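PDB 5FRW: positive phenol-degradative gene regulator from Ralstonia sp. E2, which probably activates transcription of phenol-degradation genes as an ATP- and DNA-binding regulator, and holds phenol in the N-terminal part that makes up this chain. Local coordinates for residues S17-R22 with P99-I104; G93-G98 with G160-L165; V107-P112 with L129-F134; M153-A158 with Y172-C177. All coordinates share one frame; numbering follows the deposited sequence.

Contact 1 (S17-R22 with P99-I104); sequences SNLARR and PCLHTI. With IPH (phenol), chain C.
L19 reaches across to C100, L101 and I104 in a helix-helix contact that lays the N-terminal helix 12-20 on the back of helix 97-104, whose other side lines the phenol pocket. The contact illustrates packing behind a pocket wall: one side of the helix meets ligand, the other meets helix 12-20. Along helix 97-104, P99 belongs to the pocket, its CD lying 3.7 Å from phenol C5. C100 turns the other way and offers CB to L19 CD2 at 3.6 Å. L101 adds its branch point, with CG 3.9 Å from the same L19 CD2, so one methyl of L19 is wedged between two consecutive residues. H102 returns to the pocket: ND1 and the phenol O1 are hydrogen-bonded at 2.6 Å, either able to be the donor, and O1 lies in the plane of the imidazole, at its edge. The H102 ring also stacks with that of Y157. T103 folds its OG1 back onto the carbonyl O of P99, 2.9 Å away, and the same oxygen has weak hydrogen bonds to V108 O and V110 N. I104 lies one turn beyond C100 and again faces helix 12-20. Its chain is stretched (chi2 170°), which carries CD1 out to the leucine, and the two side chains cross at about a right angle. There I104 CD1 rests 3.5 Å from L19 CB and 3.9 Å from L19 CD2.

Contact 2 (G93-G98 with G160-L165); sequences GMLEMG and GYTSAL. With IPH (phenol), chain C.
Y161 and G98 form the centre of a helix-helix contact in which helix 152-166, from the V4R region, packs against the junction of helices 91-95 and 97-104. The tyrosine stands straight out from its helix, CG anti to the backbone N (chi1 180°), and its ring lies face-on to the backbone of G98. With no side chain there to hold the ring off, the CA of G98 comes within 3.5 Å of the ring centroid and only 14° from the ring normal, a CH-pi contact over the centre of the face. The edge of the ring is used differently. Y161 OH donates to M94 O at 2.7 Å, and that oxygen lies near the ring plane, while the hydroxyl is tilted 17° from the carbonyl plane of M94. The bond pins the far end of the ring to the backbone of helix 91-95. One turn further along helix 152-166, L165 comes in beside the tyrosine. Its CD2 presses on L95 CA at 3.5 Å, the two leucine side chains crossing at about a right angle, and its CD1 meets the CE of M94, whose chain is bent back to the contact, at 3.7 Å. T162 OG1 is hydrogen-bonded to A158 O and to the hydroxyl of Y172, yet still borders the pocket: it is 3.9 Å from phenol C4.

Contact 3 (V107-P112 with L129-F134); sequences VVRVTP and LWEDSF. With IPH (phenol), chain C.
V110 and W130 are neighbours on adjacent strands of a beta hairpin, 109-118 and 123-131, which connects the aromatic-catabolism activator and V4R regions; the local axes of 109-112 and 129-131 are antiparallel, at 160°. Backbone hydrogen bonds set the register. R109 with E131 and T111 with L129 are hydrogen-bonded pairs, each closed by two N-H to O bonds, and V110 with W130 is the non-hydrogen-bonded pair between them. Beyond the paired strands F134 N donates to V107 O at 3.0 Å, joining the loop before strand 109-118 to the start of helix 134-143.

Apolar contacts gather round W130 and just beyond the strand. V108 CG1 sits between the backbone N and the carbonyl carbon (chi1 64°), which turns it onto the five-membered ring of the indole, 4.2 Å from the centroid and displaced toward the rim, while CG2 meets W130 CB at 3.5 Å. V110 instead comes alongside, CG1 in the plane of the indole and 3.8 Å from W130 CD1. Further on, V107 CG1 touches F134 CD2 at 3.7 Å.

Polar groups collect on the opposite face from V110, where R109 and E131 point the same way without their charged ends touching; the guanidinium NH1 of R109 donates to K28 O of the second subunit. D132 O accepts from R38 of that subunit too, which makes this hairpin part of the dimer contact.

The ligand bond belongs to the V110 face. With V108 over one face and V110 at its edge, the indole presents W130 NE1 to the phenol O1 as donor at 3.0 Å, with an N-H...O angle of 151°.

Contact 4 (M153-A158 with Y172-C177); sequences MQIGYA and YRELEC. With ZN (zinc ion), chain D; IPH (phenol), chain C.
In the V4R region a helix packed on a strand joins the zinc site to one wall of the phenol pocket: helix 152-166 lies against strand 170-176, their local axes 8.1 Å apart and running nearly opposite ways, at 151°. I155 and A158, one turn apart, carry the helix side. I155 sends CD1 between Y172 and E174, 3.8 Å from Y172 CB, while its CG1 packs on E174 CG at the same separation. Beyond that methylene the glutamate chain is extended (chi2 -169°), bringing one carboxylate oxygen to the metal: OE2 binds zinc at 2.0 Å, with OE1 well back at 3.3 Å. C177, past the classic beta bulge where L175 and E176 both face R186, adds SG at 2.4 Å, and C151 and C185 complete the four ligands.

At the other end the methyl of A158 sits squarely over the Y172 ring. Its CB is 3.6 Å from the centroid and 6° off the normal, a CH-pi contact. The phenolic end of Y172, hydrogen-bonded to Y124 OH, borders the pocket, with Y172 OH 3.7 Å from phenol C3.

How the contacts relate
The four contacts exemplify a ligand pocket assembled where separate packing units meet, since each of them touches phenol. Contacts 1 and 3 share the polar end: H102 and W130 both bond the phenol O1, one from helix 97-104 and one from the hairpin. Contacts 2 and 4 share helix 152-166 and close round the ring, linked by T162 OG1 and Y172 OH, 2.8 Å apart. Behind the pocket, contacts 1 and 2 touch through L19 and M97. Contacts 3 and 4 have centres 10 Å apart and meet at Q154, weakly bonded to S133. Zinc, with two of its ligands in contact 4, stands 10.6 Å from phenol O1, so the metal does not touch the ligand.

Contact 1 (S17-R22 with P99-I104)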
# COMPACT_ATOMS: atom_id res chain seq x y z
N SER A 17 2.60 -13.95 -16.85
CA SER A 17 2.23 -13.36 -18.13
C SER A 17 0.71 -13.18 -18.22
O SER A 17 0.24 -12.09 -18.56
CB SER A 17 2.71 -14.23 -19.28
OG SER A 17 1.91 -15.40 -19.40
N ASN A 18 -0.04 -14.23 -17.89
CA ASN A 18 -1.50 -14.20 -17.95
C ASN A 18 -2.17 -13.27 -16.95
O ASN A 18 -3.38 -13.11 -16.98
CB ASN A 18 -2.08 -15.60 -17.74
CG ASN A 18 -1.86 -16.50 -18.92
OD1 ASN A 18 -1.63 -16.03 -20.04
ND2 ASN A 18 -1.97 -17.81 -18.70
N LEU A 19 -1.38 -12.67 -16.07
CA LEU A 19 -1.92 -11.89 -14.97
C LEU A 19 -1.67 -10.42 -15.16
O LEU A 19 -2.53 -9.59 -14.84
CB LEU A 19 -1.32 -12.34 -13.64
CG LEU A 19 -2.11 -13.37 -12.85
CD1 LEU A 19 -2.73 -14.38 -13.81
CD2 LEU A 19 -1.21 -14.05 -11.84
N ALA A 20 -0.50 -10.10 -15.70
CA ALA A 20 -0.14 -8.71 -15.98
C ALA A 20 -1.13 -8.10 -16.97
O ALA A 20 -1.23 -6.87 -17.10
CB ALA A 20 1.29 -8.62 -16.52
N ARG A 21 -1.88 -8.96 -17.66
CA ARG A 21 -2.90 -8.49 -18.59
C ARG A 21 -4.17 -8.12 -17.86
O ARG A 21 -5.05 -7.46 -18.43
CB ARG A 21 -3.19 -9.56 -19.63
CG ARG A 21 -1.98 -9.93 -20.44
CD ARG A 21 -2.34 -10.90 -21.55
NE ARG A 21 -3.74 -10.83 -21.95
CZ ARG A 21 -4.42 -11.88 -22.39
NH1 ARG A 21 -3.83 -13.06 -22.44
NH2 ARG A 21 -5.69 -11.76 -22.76
N ARG A 22 -4.29 -8.57 -16.62
CA ARG A 22 -5.41 -8.15 -15.78
C ARG A 22 -5.02 -6.90 -15.00
O ARG A 22 -5.79 -6.38 -14.22
CB ARG A 22 -5.83 -9.26 -14.82
CG ARG A 22 -6.16 -10.58 -15.47
CD ARG A 22 -7.43 -10.51 -16.30
NE ARG A 22 -7.78 -11.83 -16.82
CZ ARG A 22 -8.74 -12.60 -16.33
NH1 ARG A 22 -9.48 -12.18 -15.31
NH2 ARG A 22 -8.98 -13.79 -16.87
N PRO A 99 0.86 -17.31 -5.30
CA PRO A 99 2.30 -17.03 -5.45
C PRO A 99 2.62 -15.99 -6.53
O PRO A 99 3.42 -15.10 -6.28
CB PRO A 99 2.87 -18.41 -5.80
CG PRO A 99 2.05 -19.32 -4.93
CD PRO A 99 0.63 -18.73 -4.97
N CYS A 100 1.97 -16.10 -7.69
CA CYS A 100 2.19 -15.17 -8.79
C CYS A 100 1.72 -13.77 -8.44
O CYS A 100 2.43 -12.79 -8.70
CB CYS A 100 1.46 -15.65 -10.06
SG CYS A 100 2.09 -17.21 -10.74
N LEU A 101 0.53 -13.66 -7.88
CA LEU A 101 -0.03 -12.35 -7.57
C LEU A 101 0.83 -11.69 -6.48
O LEU A 101 1.08 -10.48 -6.52
CB LEU A 101 -1.50 -12.47 -7.15
CG LEU A 101 -2.41 -12.69 -8.36
CD1 LEU A 101 -3.76 -13.31 -7.95
CD2 LEU A 101 -2.61 -11.40 -9.17
N HIS A 102 1.29 -12.49 -5.53
CA HIS A 102 2.15 -11.99 -4.46
C HIS A 102 3.46 -11.42 -5.01
O HIS A 102 4.06 -10.54 -4.40
CB HIS A 102 2.44 -13.10 -3.44
CG HIS A 102 2.12 -12.71 -2.03
ND1 HIS A 102 2.35 -13.55 -0.96
CD2 HIS A 102 1.60 -11.58 -1.51
CE1 HIS A 102 1.98 -12.95 0.15
NE2 HIS A 102 1.53 -11.75 -0.15
N THR A 103 3.89 -11.94 -6.15
CA THR A 103 5.14 -11.49 -6.79
C THR A 103 4.91 -10.23 -7.62
O THR A 103 5.71 -9.29 -7.55
CB THR A 103 5.76 -12.62 -7.68
OG1 THR A 103 5.89 -13.83 -6.92
CG2 THR A 103 7.11 -12.21 -8.24
N ILE A 104 3.82 -10.21 -8.38
CA ILE A 104 3.48 -9.09 -9.26
C ILE A 104 3.18 -7.82 -8.47
O ILE A 104 3.46 -6.71 -8.91
CB ILE A 104 2.28 -9.42 -10.16
CG1 ILE A 104 2.61 -10.61 -11.04
CG2 ILE A 104 1.95 -8.26 -11.06
CD1 ILE A 104 1.40 -11.15 -11.78
C1 IPH C . 1.82 -16.99 -1.18
C2 IPH C . 2.04 -18.32 -0.81
C3 IPH C . 1.00 -19.24 -0.88
C4 IPH C . -0.24 -18.82 -1.32
C5 IPH C . -0.46 -17.50 -1.70
C6 IPH C . 0.58 -16.58 -1.62
O1 IPH C . 2.87 -16.06 -1.10

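Contact 2 (G93-G98 with G160-L165)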
# COMPACT_ATOMS: atom_id res chain seq x y z
N GLY A 93 -2.73 -25.32 -10.37
CA GLY A 93 -2.61 -24.20 -11.29
C GLY A 93 -3.38 -22.98 -10.79
O GLY A 93 -2.97 -21.84 -10.99
N MET A 94 -4.50 -23.24 -10.12
CA MET A 94 -5.26 -22.17 -9.49
C MET A 94 -4.59 -21.69 -8.21
O MET A 94 -4.52 -20.49 -7.94
CB MET A 94 -6.69 -22.64 -9.21
CG MET A 94 -7.61 -22.36 -10.38
SD MET A 94 -9.29 -21.94 -9.89
CE MET A 94 -9.72 -23.35 -8.86
N LEU A 95 -4.08 -22.62 -7.41
CA LEU A 95 -3.36 -22.28 -6.20
C LEU A 95 -2.21 -21.36 -6.53
O LEU A 95 -1.98 -20.38 -5.83
CB LEU A 95 -2.84 -23.55 -5.50
CG LEU A 95 -2.08 -23.41 -4.18
CD1 LEU A 95 -0.58 -23.15 -4.37
CD2 LEU A 95 -2.71 -22.34 -3.30
N GLU A 96 -1.50 -21.67 -7.60
CA GLU A 96 -0.20 -21.08 -7.90
C GLU A 96 -0.31 -19.59 -8.26
O GLU A 96 0.65 -18.84 -8.19
CB GLU A 96 0.47 -21.87 -9.02
CG GLU A 96 1.88 -21.46 -9.37
CD GLU A 96 2.46 -22.30 -10.49
OE1 GLU A 96 1.71 -22.58 -11.45
OE2 GLU A 96 3.65 -22.68 -10.39
N MET A 97 -1.52 -19.19 -8.60
CA MET A 97 -1.85 -17.82 -8.89
C MET A 97 -1.61 -16.91 -7.71
O MET A 97 -1.20 -15.77 -7.86
CB MET A 97 -3.29 -17.76 -9.35
CG MET A 97 -3.47 -18.49 -10.64
SD MET A 97 -2.94 -17.30 -11.85
CE MET A 97 -4.10 -16.04 -11.31
N GLY A 98 -1.84 -17.43 -6.51
CA GLY A 98 -1.50 -16.72 -5.29
C GLY A 98 -0.04 -16.32 -5.27
O GLY A 98 0.26 -15.14 -5.22
N GLY A 160 -5.59 -15.88 3.62
CA GLY A 160 -6.81 -15.41 2.98
C GLY A 160 -6.98 -15.95 1.57
O GLY A 160 -8.05 -16.44 1.22
N TYR A 161 -5.92 -15.89 0.77
CA TYR A 161 -5.97 -16.41 -0.59
C TYR A 161 -6.30 -17.91 -0.61
O TYR A 161 -7.17 -18.36 -1.36
CB TYR A 161 -4.63 -16.17 -1.32
CG TYR A 161 -4.65 -16.71 -2.73
CD1 TYR A 161 -4.30 -18.03 -2.99
CD2 TYR A 161 -5.07 -15.91 -3.79
CE1 TYR A 161 -4.38 -18.54 -4.27
CE2 TYR A 161 -5.12 -16.40 -5.07
CZ TYR A 161 -4.78 -17.73 -5.31
OH TYR A 161 -4.83 -18.23 -6.59
N THR A 162 -5.59 -18.68 0.20
CA THR A 162 -5.76 -20.14 0.15
C THR A 162 -7.08 -20.57 0.73
O THR A 162 -7.71 -21.50 0.24
CB THR A 162 -4.63 -20.84 0.88
OG1 THR A 162 -3.38 -20.26 0.45
CG2 THR A 162 -4.67 -22.34 0.59
N SER A 163 -7.51 -19.89 1.79
CA SER A 163 -8.79 -20.20 2.40
C SER A 163 -9.95 -19.89 1.46
O SER A 163 -10.85 -20.71 1.28
CB SER A 163 -8.97 -19.46 3.72
OG SER A 163 -7.92 -19.78 4.62
N ALA A 164 -9.92 -18.72 0.83
CA ALA A 164 -10.97 -18.36 -0.12
C ALA A 164 -10.99 -19.34 -1.29
O ALA A 164 -12.05 -19.68 -1.83
CB ALA A 164 -10.78 -16.93 -0.62
N LEU A 165 -9.82 -19.82 -1.68
CA LEU A 165 -9.76 -20.77 -2.79
C LEU A 165 -10.33 -22.14 -2.41
O LEU A 165 -11.01 -22.77 -3.22
CB LEU A 165 -8.31 -20.92 -3.28
CG LEU A 165 -7.97 -21.96 -4.34
CD1 LEU A 165 -8.82 -21.84 -5.58
CD2 LEU A 165 -6.51 -21.80 -4.71
C1 IPH C . 1.82 -16.99 -1.18
C2 IPH C . 2.04 -18.32 -0.81
C3 IPH C . 1.00 -19.24 -0.88
C4 IPH C . -0.24 -18.82 -1.32
C5 IPH C . -0.46 -17.50 -1.70
C6 IPH C . 0.58 -16.58 -1.62
O1 IPH C . 2.87 -16.06 -1.10

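Contact 3 (V107-P112 with L129-F134)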
# COMPACT_ATOMS: atom_id res chain seq x y z
N VAL A 107 5.39 -7.82 -3.40
CA VAL A 107 5.40 -8.10 -1.98
C VAL A 107 6.56 -9.03 -1.64
O VAL A 107 7.31 -8.76 -0.70
CB VAL A 107 4.04 -8.71 -1.53
CG1 VAL A 107 4.06 -9.09 -0.06
CG2 VAL A 107 2.91 -7.70 -1.82
N VAL A 108 6.73 -10.08 -2.43
CA VAL A 108 7.68 -11.14 -2.17
C VAL A 108 7.84 -12.00 -3.42
O VAL A 108 6.91 -12.11 -4.22
CB VAL A 108 7.22 -11.99 -0.93
CG1 VAL A 108 5.90 -12.71 -1.22
CG2 VAL A 108 8.27 -12.99 -0.50
N ARG A 109 9.02 -12.59 -3.59
CA ARG A 109 9.22 -13.60 -4.63
C ARG A 109 8.87 -14.96 -4.07
O ARG A 109 9.54 -15.45 -3.15
CB ARG A 109 10.66 -13.60 -5.13
CG ARG A 109 11.04 -14.81 -5.98
CD ARG A 109 10.53 -14.66 -7.40
NE ARG A 109 10.77 -15.85 -8.22
CZ ARG A 109 11.90 -16.09 -8.88
NH1 ARG A 109 12.92 -15.25 -8.79
NH2 ARG A 109 12.02 -17.19 -9.61
N VAL A 110 7.83 -15.58 -4.61
CA VAL A 110 7.33 -16.83 -4.05
C VAL A 110 7.70 -18.03 -4.91
O VAL A 110 7.51 -18.01 -6.12
CB VAL A 110 5.79 -16.82 -3.88
CG1 VAL A 110 5.35 -17.95 -2.96
CG2 VAL A 110 5.33 -15.49 -3.30
N THR A 111 8.23 -19.06 -4.26
CA THR A 111 8.51 -20.34 -4.92
C THR A 111 7.84 -21.49 -4.20
O THR A 111 8.18 -21.79 -3.07
CB THR A 111 10.02 -20.64 -4.97
OG1 THR A 111 10.71 -19.54 -5.58
CG2 THR A 111 10.28 -21.92 -5.75
N PRO A 112 6.87 -22.13 -4.86
CA PRO A 112 6.27 -23.29 -4.20
C PRO A 112 7.31 -24.38 -3.98
O PRO A 112 8.02 -24.73 -4.92
CB PRO A 112 5.20 -23.75 -5.20
CG PRO A 112 4.94 -22.55 -6.05
CD PRO A 112 6.26 -21.85 -6.16
N LEU A 129 8.85 -21.15 -0.45
CA LEU A 129 9.98 -20.29 -0.15
C LEU A 129 9.60 -18.83 -0.46
O LEU A 129 8.95 -18.56 -1.48
CB LEU A 129 11.20 -20.74 -0.98
CG LEU A 129 12.32 -19.76 -1.37
CD1 LEU A 129 13.23 -19.46 -0.20
CD2 LEU A 129 13.14 -20.31 -2.53
N TRP A 130 9.97 -17.93 0.43
CA TRP A 130 9.78 -16.50 0.24
C TRP A 130 11.13 -15.79 0.14
O TRP A 130 11.87 -15.75 1.12
CB TRP A 130 9.01 -15.89 1.40
CG TRP A 130 7.51 -15.98 1.29
CD1 TRP A 130 6.78 -16.37 0.21
CD2 TRP A 130 6.57 -15.68 2.33
NE1 TRP A 130 5.43 -16.32 0.50
CE2 TRP A 130 5.28 -15.89 1.80
CE3 TRP A 130 6.69 -15.24 3.65
CZ2 TRP A 130 4.13 -15.67 2.55
CZ3 TRP A 130 5.53 -15.03 4.39
CH2 TRP A 130 4.27 -15.24 3.83
N GLU A 131 11.42 -15.22 -1.02
CA GLU A 131 12.66 -14.47 -1.21
C GLU A 131 12.35 -12.99 -1.33
O GLU A 131 11.34 -12.60 -1.94
CB GLU A 131 13.42 -14.97 -2.44
CG GLU A 131 13.88 -16.42 -2.32
CD GLU A 131 14.42 -16.99 -3.62
OE1 GLU A 131 13.61 -17.30 -4.53
OE2 GLU A 131 15.66 -17.14 -3.72
N ASP A 132 13.19 -12.16 -0.71
CA ASP A 132 13.08 -10.70 -0.78
C ASP A 132 11.75 -10.15 -0.23
O ASP A 132 11.17 -9.22 -0.81
CB ASP A 132 13.28 -10.25 -2.22
CG ASP A 132 14.67 -10.59 -2.74
OD1 ASP A 132 15.65 -10.46 -1.97
OD2 ASP A 132 14.78 -11.04 -3.91
N SER A 133 11.28 -10.71 0.88
CA SER A 133 10.06 -10.22 1.52
C SER A 133 10.22 -8.75 1.85
O SER A 133 11.16 -8.38 2.57
CB SER A 133 9.74 -10.99 2.80
OG SER A 133 9.66 -12.38 2.56
N PHE A 134 9.31 -7.91 1.35
CA PHE A 134 9.37 -6.50 1.69
C PHE A 134 9.16 -6.34 3.18
O PHE A 134 9.68 -5.42 3.81
CB PHE A 134 8.32 -5.69 0.94
CG PHE A 134 7.04 -5.47 1.71
CD1 PHE A 134 6.90 -4.38 2.56
CD2 PHE A 134 5.98 -6.34 1.59
CE1 PHE A 134 5.74 -4.17 3.27
CE2 PHE A 134 4.80 -6.14 2.31
CZ PHE A 134 4.68 -5.05 3.14
C1 IPH C . 1.82 -16.99 -1.18
C2 IPH C . 2.04 -18.32 -0.81
C3 IPH C . 1.00 -19.24 -0.88
C4 IPH C . -0.24 -18.82 -1.32
C5 IPH C . -0.46 -17.50 -1.70
C6 IPH C . 0.58 -16.58 -1.62
O1 IPH C . 2.87 -16.06 -1.10
O HOH W 1 11.23 -17.74 -3.89

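Contact 4 (M153-A158 with Y172-C177)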
# COMPACT_ATOMS: atom_id res chain seq x y z
N MET A 153 1.56 -9.23 7.30
CA MET A 153 0.70 -9.02 6.16
C MET A 153 0.88 -10.12 5.13
O MET A 153 -0.09 -10.57 4.54
CB MET A 153 0.99 -7.68 5.51
CG MET A 153 -0.10 -7.20 4.56
SD MET A 153 0.45 -5.65 3.74
CE MET A 153 1.42 -4.88 5.03
N GLN A 154 2.12 -10.57 4.93
CA GLN A 154 2.37 -11.60 3.93
C GLN A 154 1.73 -12.96 4.30
O GLN A 154 1.23 -13.68 3.41
CB GLN A 154 3.87 -11.77 3.69
CG GLN A 154 4.57 -10.47 3.36
CD GLN A 154 6.00 -10.66 2.94
OE1 GLN A 154 6.56 -11.76 3.03
NE2 GLN A 154 6.62 -9.57 2.52
N ILE A 155 1.73 -13.30 5.59
CA ILE A 155 1.12 -14.55 6.07
C ILE A 155 -0.41 -14.45 5.99
O ILE A 155 -1.08 -15.39 5.58
CB ILE A 155 1.53 -14.87 7.51
CG1 ILE A 155 2.91 -15.54 7.51
CG2 ILE A 155 0.51 -15.80 8.18
CD1 ILE A 155 2.91 -16.91 6.78
N GLY A 156 -0.93 -13.28 6.36
CA GLY A 156 -2.35 -13.02 6.27
C GLY A 156 -2.84 -13.23 4.85
O GLY A 156 -3.89 -13.82 4.62
N TYR A 157 -2.03 -12.79 3.89
CA TYR A 157 -2.37 -12.93 2.47
C TYR A 157 -2.44 -14.40 2.04
O TYR A 157 -3.41 -14.82 1.39
CB TYR A 157 -1.37 -12.17 1.59
CG TYR A 157 -1.67 -12.23 0.09
CD1 TYR A 157 -1.36 -13.36 -0.67
CD2 TYR A 157 -2.24 -11.15 -0.57
CE1 TYR A 157 -1.63 -13.42 -2.02
CE2 TYR A 157 -2.50 -11.19 -1.94
CZ TYR A 157 -2.20 -12.32 -2.65
OH TYR A 157 -2.46 -12.37 -4.01
N ALA A 158 -1.42 -15.18 2.38
CA ALA A 158 -1.42 -16.60 2.02
C ALA A 158 -2.63 -17.31 2.65
O ALA A 158 -3.29 -18.16 2.03
CB ALA A 158 -0.13 -17.27 2.45
N TYR A 172 -1.51 -20.34 7.71
CA TYR A 172 -0.08 -20.43 7.42
C TYR A 172 0.78 -19.96 8.57
O TYR A 172 0.39 -19.08 9.33
CB TYR A 172 0.31 -19.62 6.21
CG TYR A 172 -0.07 -20.19 4.87
CD1 TYR A 172 -1.38 -20.15 4.42
CD2 TYR A 172 0.90 -20.71 4.04
CE1 TYR A 172 -1.72 -20.65 3.18
CE2 TYR A 172 0.58 -21.20 2.79
CZ TYR A 172 -0.73 -21.17 2.36
OH TYR A 172 -1.04 -21.65 1.10
N ARG A 173 1.98 -20.52 8.64
CA ARG A 173 2.96 -20.13 9.64
C ARG A 173 4.32 -19.98 8.98
O ARG A 173 4.68 -20.78 8.11
CB ARG A 173 3.01 -21.16 10.76
CG ARG A 173 3.52 -20.61 12.09
CD ARG A 173 3.22 -21.60 13.22
NE ARG A 173 2.17 -21.09 14.11
CZ ARG A 173 1.58 -21.80 15.06
NH1 ARG A 173 1.93 -23.07 15.26
NH2 ARG A 173 0.64 -21.25 15.82
N GLU A 174 5.07 -18.96 9.37
CA GLU A 174 6.45 -18.83 8.92
C GLU A 174 7.33 -19.73 9.76
O GLU A 174 7.35 -19.57 10.97
CB GLU A 174 6.93 -17.40 9.03
CG GLU A 174 6.52 -16.48 7.92
CD GLU A 174 7.28 -15.15 7.99
OE1 GLU A 174 6.95 -14.33 8.87
OE2 GLU A 174 8.21 -14.95 7.20
N LEU A 175 8.04 -20.67 9.14
CA LEU A 175 8.99 -21.52 9.86
C LEU A 175 10.40 -20.92 9.87
O LEU A 175 11.24 -21.29 10.67
CB LEU A 175 9.05 -22.91 9.24
CG LEU A 175 7.70 -23.61 9.05
CD1 LEU A 175 7.92 -25.04 8.58
CD2 LEU A 175 6.87 -23.57 10.34
N GLU A 176 10.66 -19.99 8.95
CA GLU A 176 11.86 -19.17 9.06
C GLU A 176 11.59 -17.83 8.40
O GLU A 176 10.70 -17.73 7.55
CB GLU A 176 13.09 -19.88 8.47
CG GLU A 176 13.00 -20.30 7.01
CD GLU A 176 14.28 -21.00 6.50
OE1 GLU A 176 15.36 -20.36 6.51
OE2 GLU A 176 14.21 -22.18 6.10
N CYS A 177 12.33 -16.80 8.79
CA CYS A 177 12.02 -15.45 8.35
C CYS A 177 13.25 -14.57 8.37
O CYS A 177 14.04 -14.61 9.32
CB CYS A 177 10.91 -14.86 9.23
SG CYS A 177 10.48 -13.10 8.95
ZN ZN D . 9.42 -13.39 6.83
C1 IPH C . 1.82 -16.99 -1.18
C2 IPH C . 2.04 -18.32 -0.81
C3 IPH C . 1.00 -19.24 -0.88
C4 IPH C . -0.24 -18.82 -1.32
C5 IPH C . -0.46 -17.50 -1.70
C6 IPH C . 0.58 -16.58 -1.62
O1 IPH C . 2.87 -16.06 -1.10